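Local coordinates for protein NAD(P)H-flavin oxidoreductase (Agrobacterium tumefaciens str. C58, PDB 2FRE) that binds flavin mononucleotide and, as a member of the nitroreductase family, probably catalyses NAD(P)H-dependent flavin or nitro-group reduction, at residues F90-D95 with L147-G152. Residues are numbered along the deposited sequence; the frame is centred on the assembly and turned at random.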
loop_
_atom_site.group_PDB
_atom_site.type_symbol
_atom_site.label_atom_id
_atom_site.label_comp_id
_atom_site.label_asym_id
_atom_site.label_seq_id
_atom_site.Cartn_x
_atom_site.Cartn_y
_atom_site.Cartn_z
ATOM N N PHE A 90 0.442 -14.047 6.961
ATOM C CA PHE A 90 1.540 -13.126 7.174
ATOM C C PHE A 90 2.009 -12.575 5.832
ATOM O O PHE A 90 2.189 -13.308 4.838
ATOM C CB PHE A 90 2.652 -13.787 8.007
ATOM C CG PHE A 90 2.175 -14.223 9.355
ATOM C CD1 PHE A 90 2.061 -13.296 10.402
ATOM C CD2 PHE A 90 1.752 -15.522 9.563
ATOM C CE1 PHE A 90 1.572 -13.684 11.643
ATOM C CE2 PHE A 90 1.249 -15.922 10.794
ATOM C CZ PHE A 90 1.150 -14.999 11.843
ATOM N N VAL A 91 2.156 -11.258 5.809
ATOM C CA VAL A 91 2.691 -10.563 4.669
ATOM C C VAL A 91 4.203 -10.435 4.852
ATOM O O VAL A 91 4.686 -9.909 5.840
ATOM C CB VAL A 91 2.074 -9.173 4.473
ATOM C CG1 VAL A 91 2.690 -8.517 3.243
ATOM C CG2 VAL A 91 0.566 -9.256 4.348
ATOM N N ILE A 92 4.926 -10.958 3.879
ATOM C CA ILE A 92 6.362 -11.089 3.928
ATOM C C ILE A 92 6.911 -10.359 2.720
ATOM O O ILE A 92 6.198 -10.210 1.727
ATOM C CB ILE A 92 6.718 -12.587 3.853
ATOM C CG1 ILE A 92 6.239 -13.276 5.121
ATOM C CG2 ILE A 92 8.215 -12.825 3.639
ATOM C CD1 ILE A 92 5.744 -14.630 4.849
ATOM N N SER A 93 8.158 -9.908 2.782
ATOM C CA SER A 93 8.810 -9.347 1.588
ATOM C C SER A 93 10.274 -9.744 1.482
ATOM O O SER A 93 10.973 -9.858 2.488
ATOM C CB SER A 93 8.696 -7.823 1.552
ATOM O OG SER A 93 9.437 -7.236 2.599
ATOM N N ARG A 94 10.724 -9.908 0.248
ATOM C CA ARG A 94 12.137 -10.192 -0.058
ATOM C C ARG A 94 12.909 -8.882 0.078
ATOM O O ARG A 94 12.590 -7.918 -0.601
ATOM C CB ARG A 94 12.262 -10.759 -1.474
ATOM C CG ARG A 94 13.599 -11.430 -1.764
ATOM C CD ARG A 94 13.699 -11.987 -3.175
ATOM N NE ARG A 94 14.552 -13.182 -3.181
ATOM C CZ ARG A 94 14.249 -14.364 -3.726
ATOM N NH1 ARG A 94 13.109 -14.565 -4.375
ATOM N NH2 ARG A 94 15.119 -15.359 -3.632
ATOM N N ASP A 95 13.905 -8.842 0.966
ATOM C CA ASP A 95 14.604 -7.576 1.276
ATOM C C ASP A 95 15.754 -7.264 0.318
ATOM O O ASP A 95 16.558 -6.359 0.556
ATOM C CB ASP A 95 15.108 -7.550 2.722
ATOM C CG ASP A 95 16.234 -8.542 2.992
ATOM O OD1 ASP A 95 16.983 -8.952 2.075
ATOM O OD2 ASP A 95 16.368 -8.906 4.166
ATOM N N LEU A 147 7.474 -21.016 10.193
ATOM C CA LEU A 147 6.877 -21.041 8.852
ATOM C C LEU A 147 7.918 -21.184 7.741
ATOM O O LEU A 147 7.588 -21.058 6.561
ATOM C CB LEU A 147 5.992 -19.803 8.609
ATOM C CG LEU A 147 4.844 -19.606 9.625
ATOM C CD1 LEU A 147 3.950 -18.498 9.205
ATOM C CD2 LEU A 147 4.000 -20.888 9.841
ATOM N N ASP A 148 9.159 -21.466 8.129
ATOM C CA ASP A 148 10.241 -21.777 7.186
ATOM C C ASP A 148 10.500 -20.631 6.225
ATOM O O ASP A 148 10.659 -20.841 5.027
ATOM C CB ASP A 148 9.930 -23.043 6.381
ATOM C CG ASP A 148 9.753 -24.266 7.255
ATOM O OD1 ASP A 148 10.502 -24.387 8.249
ATOM O OD2 ASP A 148 8.860 -25.098 6.945
ATOM N N ILE A 149 10.533 -19.414 6.753
ATOM C CA ILE A 149 10.800 -18.274 5.916
ATOM C C ILE A 149 12.303 -18.230 5.680
ATOM O O ILE A 149 13.061 -18.270 6.647
ATOM C CB ILE A 149 10.276 -16.994 6.555
ATOM C CG1 ILE A 149 8.740 -17.080 6.620
ATOM C CG2 ILE A 149 10.761 -15.751 5.756
ATOM C CD1 ILE A 149 8.122 -16.087 7.506
ATOM N N PRO A 150 12.732 -18.162 4.400
ATOM C CA PRO A 150 14.162 -18.202 4.087
ATOM C C PRO A 150 14.848 -16.907 4.455
ATOM O O PRO A 150 14.183 -15.900 4.694
ATOM C CB PRO A 150 14.195 -18.398 2.562
ATOM C CG PRO A 150 12.765 -18.605 2.144
ATOM C CD PRO A 150 11.924 -18.020 3.180
ATOM N N ASP A 151 16.172 -16.950 4.501
ATOM C CA ASP A 151 16.992 -15.786 4.762
ATOM C C ASP A 151 16.730 -14.742 3.686
ATOM O O ASP A 151 16.518 -15.080 2.515
ATOM C CB ASP A 151 18.493 -16.150 4.774
ATOM C CG ASP A 151 18.860 -17.129 5.895
ATOM O OD1 ASP A 151 18.011 -17.396 6.787
ATOM O OD2 ASP A 151 20.006 -17.641 5.888
ATOM N N GLY A 152 16.734 -13.479 4.093
ATOM C CA GLY A 152 16.555 -12.388 3.152
ATOM C C GLY A 152 15.096 -12.089 2.886
ATOM O O GLY A 152 14.790 -11.354 1.959
#
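Ile92 and Ile149 reach toward each other tip to tip, their CD1 methyls 3.9 Å apart. In Ile92, CG1 stands anti to the carbonyl carbon, and chi2 (144°), some way short of fully extended, sets where CD1 lies as it meets Ile149 CD1. The CD1 of Ile149 also lies 4.1 Å from Ile92 CG1, so this methyl touches the last two carbons of the Ile92 chain. Phe90 and Leu147 form a second apolar pair, crossing at about a right angle. Leu147 CD1 approaches the ring obliquely and comes 3.7 Å from Phe90 CD2, with Phe90 CE2 slightly farther away. Val58 of strand 55-61 touches both Ile92 and Leu147, and Leu147 also packs on Gly193 of the second subunit.

The far end is polar. Asp95 N donates a hydrogen bond of 2.8 Å to Gly152 O. The N-H points almost straight at the oxygen (169°), while the donor sits somewhat out of the carbonyl plane. Arg94 CA adds a CA-H...O contact to Gly152 O at 3.5 Å. Asp95 OD1 lies 3.3 Å from Gly152 O without bonding to it, since both are acceptors. Gly152 has a positive phi, where a side chain would press on the preceding carbonyl.

The loop between helix 140-146 and strand 153-162 thus packs against a face of the main antiparallel sheet at strand 87-98, in a fold consistent with the FMN-dependent nitroreductase family.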